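Local atomic coordinates of sorbitol dehydrogenase (PDB entry 5ITG), a protein that probably oxidises D-sorbitol to L-sorbose with NADP+ as the hydride acceptor, as a member of the mannitol dehydrogenase family. Residues V264-F269 and Q282-V287. Sequence-based numbering, arbitrary orientation.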
loop_
_atom_site.group_PDB
_atom_site.type_symbol
_atom_site.label_atom_id
_atom_site.label_comp_id
_atom_site.label_asym_id
_atom_site.label_seq_id
_atom_site.Cartn_x
_atom_site.Cartn_y
_atom_site.Cartn_z
ATOM N N VAL A 264 4.801 -9.594 -2.651
ATOM C CA VAL A 264 4.990 -10.323 -3.892
ATOM C C VAL A 264 5.993 -9.479 -4.657
ATOM O O VAL A 264 5.785 -8.287 -4.860
ATOM C CB VAL A 264 3.666 -10.448 -4.657
ATOM C CG1 VAL A 264 3.898 -11.134 -5.992
ATOM C CG2 VAL A 264 2.669 -11.254 -3.813
ATOM N N LEU A 265 7.083 -10.094 -5.089
ATOM C CA LEU A 265 8.131 -9.334 -5.753
ATOM C C LEU A 265 8.666 -9.990 -7.015
ATOM O O LEU A 265 8.971 -11.182 -7.020
ATOM C CB LEU A 265 9.260 -9.137 -4.737
ATOM C CG LEU A 265 10.560 -8.400 -5.048
ATOM C CD1 LEU A 265 10.285 -6.920 -5.251
ATOM C CD2 LEU A 265 11.523 -8.610 -3.875
ATOM N N GLU A 266 8.773 -9.214 -8.088
ATOM C CA GLU A 266 9.314 -9.742 -9.333
ATOM C C GLU A 266 10.807 -9.965 -9.099
ATOM O O GLU A 266 11.500 -9.099 -8.554
ATOM C CB GLU A 266 9.071 -8.760 -10.486
ATOM C CG GLU A 266 7.622 -8.787 -10.982
ATOM C CD GLU A 266 7.318 -7.749 -12.055
ATOM O OE1 GLU A 266 8.166 -6.866 -12.318
ATOM O OE2 GLU A 266 6.209 -7.811 -12.625
ATOM N N ASP A 267 11.291 -11.136 -9.495
ATOM C CA ASP A 267 12.690 -11.495 -9.298
ATOM C C ASP A 267 13.571 -10.927 -10.402
ATOM O O ASP A 267 14.052 -11.661 -11.265
ATOM C CB ASP A 267 12.836 -13.021 -9.259
ATOM C CG ASP A 267 14.058 -13.472 -8.474
ATOM O OD1 ASP A 267 14.902 -12.621 -8.127
ATOM O OD2 ASP A 267 14.177 -14.677 -8.203
ATOM N N GLN A 268 13.772 -9.613 -10.375
ATOM C CA GLN A 268 14.599 -8.943 -11.369
ATOM C C GLN A 268 15.570 -8.043 -10.618
ATOM O O GLN A 268 15.282 -6.874 -10.372
ATOM C CB GLN A 268 13.730 -8.098 -12.305
ATOM C CG GLN A 268 12.459 -8.786 -12.768
ATOM C CD GLN A 268 11.543 -7.863 -13.549
ATOM O OE1 GLN A 268 11.397 -6.691 -13.213
ATOM N NE2 GLN A 268 10.905 -8.393 -14.586
ATOM N N PHE A 269 16.718 -8.598 -10.238
ATOM C CA PHE A 269 17.716 -7.832 -9.513
ATOM C C PHE A 269 19.009 -7.694 -10.312
ATOM O O PHE A 269 19.471 -8.643 -10.943
ATOM C CB PHE A 269 17.954 -8.469 -8.140
ATOM C CG PHE A 269 16.801 -8.266 -7.188
ATOM C CD1 PHE A 269 15.598 -8.944 -7.378
ATOM C CD2 PHE A 269 16.876 -7.309 -6.177
ATOM C CE1 PHE A 269 14.483 -8.661 -6.575
ATOM C CE2 PHE A 269 15.770 -7.022 -5.375
ATOM C CZ PHE A 269 14.573 -7.697 -5.576
ATOM N N GLN A 282 7.061 -13.686 -1.661
ATOM C CA GLN A 282 6.696 -14.516 -2.800
ATOM C C GLN A 282 7.325 -13.967 -4.067
ATOM O O GLN A 282 6.916 -12.929 -4.581
ATOM C CB GLN A 282 5.164 -14.575 -2.910
ATOM C CG GLN A 282 4.512 -15.283 -1.706
ATOM C CD GLN A 282 3.026 -14.958 -1.508
ATOM O OE1 GLN A 282 2.654 -13.805 -1.278
ATOM N NE2 GLN A 282 2.177 -15.984 -1.575
HETATM N N MSE A 283 8.345 -14.667 -4.556
HETATM C CA MSE A 283 9.047 -14.247 -5.759
HETATM C C MSE A 283 8.285 -14.726 -6.988
HETATM O O MSE A 283 7.861 -15.879 -7.050
HETATM C CB MSE A 283 10.471 -14.815 -5.749
HETATM C CG MSE A 283 11.570 -13.761 -5.593
HETATM SE SE MSE A 283 11.446 -12.657 -4.005
HETATM C CE MSE A 283 12.771 -13.552 -2.909
ATOM N N VAL A 284 8.105 -13.839 -7.963
ATOM C CA VAL A 284 7.372 -14.180 -9.179
ATOM C C VAL A 284 8.017 -13.595 -10.424
ATOM O O VAL A 284 8.912 -12.764 -10.337
ATOM C CB VAL A 284 5.931 -13.636 -9.137
ATOM C CG1 VAL A 284 5.187 -14.209 -7.942
ATOM C CG2 VAL A 284 5.963 -12.103 -9.062
ATOM N N GLY A 285 7.528 -14.021 -11.581
ATOM C CA GLY A 285 8.033 -13.502 -12.840
ATOM C C GLY A 285 7.263 -12.254 -13.248
ATOM O O GLY A 285 7.824 -11.329 -13.843
ATOM N N ASP A 286 5.978 -12.216 -12.906
ATOM C CA ASP A 286 5.112 -11.081 -13.246
ATOM C C ASP A 286 4.146 -10.839 -12.084
ATOM O O ASP A 286 3.416 -11.743 -11.679
ATOM C CB ASP A 286 4.320 -11.401 -14.520
ATOM C CG ASP A 286 3.570 -10.195 -15.074
ATOM O OD1 ASP A 286 3.101 -9.350 -14.283
ATOM O OD2 ASP A 286 3.439 -10.103 -16.316
ATOM N N VAL A 287 4.133 -9.614 -11.566
ATOM C CA VAL A 287 3.281 -9.255 -10.435
ATOM C C VAL A 287 1.799 -9.067 -10.780
ATOM O O VAL A 287 0.943 -9.075 -9.892
ATOM C CB VAL A 287 3.786 -7.929 -9.783
ATOM C CG1 VAL A 287 3.366 -6.736 -10.643
ATOM C CG2 VAL A 287 3.251 -7.788 -8.376
#
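L265 bonds through its backbone to two residues of the strand beside it, its N to Q282 O at 2.9 Å and its O to V284 N. Two residues further on, D267 N reaches V284 O at 3.0 Å, so the parallel pairing of 264-266 with 282-284 runs on just past the end of the first strand. CA-H...O contacts fill in between these bonds, E266 CA lying 3.2 Å from V284 O. A side chain provides the next bond: one carboxylate oxygen of E266, OE2, accepts V287 N at 2.9 Å with the anti lone pair, and the bond is nearly straight (167°). Because the E266 chain is extended beyond CG, its end spans to the backbone just ahead of helix 288-312, while OE1 accepts N225 N. An alanine in place of E266 would probably leave the amides of V287 and N225 without their carboxylate acceptors and the lead into helix 288-312 less firmly tied to the strand. The pair forms one side of a small three-stranded mixed sheet, in which 263-266 is the middle strand, antiparallel to 226-228 and parallel to 282-284; the latter runs on toward helix 288-312. Apolar contacts differ on the two faces. On the face with E266, V264 CG1, anti to the backbone N (chi1 176°), meets V284 CG2 at 3.8 Å, the two side chains crossing at about a right angle, and V287 CG2 stands a little farther off. On the other face, L265 and selenomethionine M283 lie side by side, CD2 against SE at 4.0 Å; beyond the strand end, the D267 carboxylate, salt-bridged to R273, lies against M283 CG.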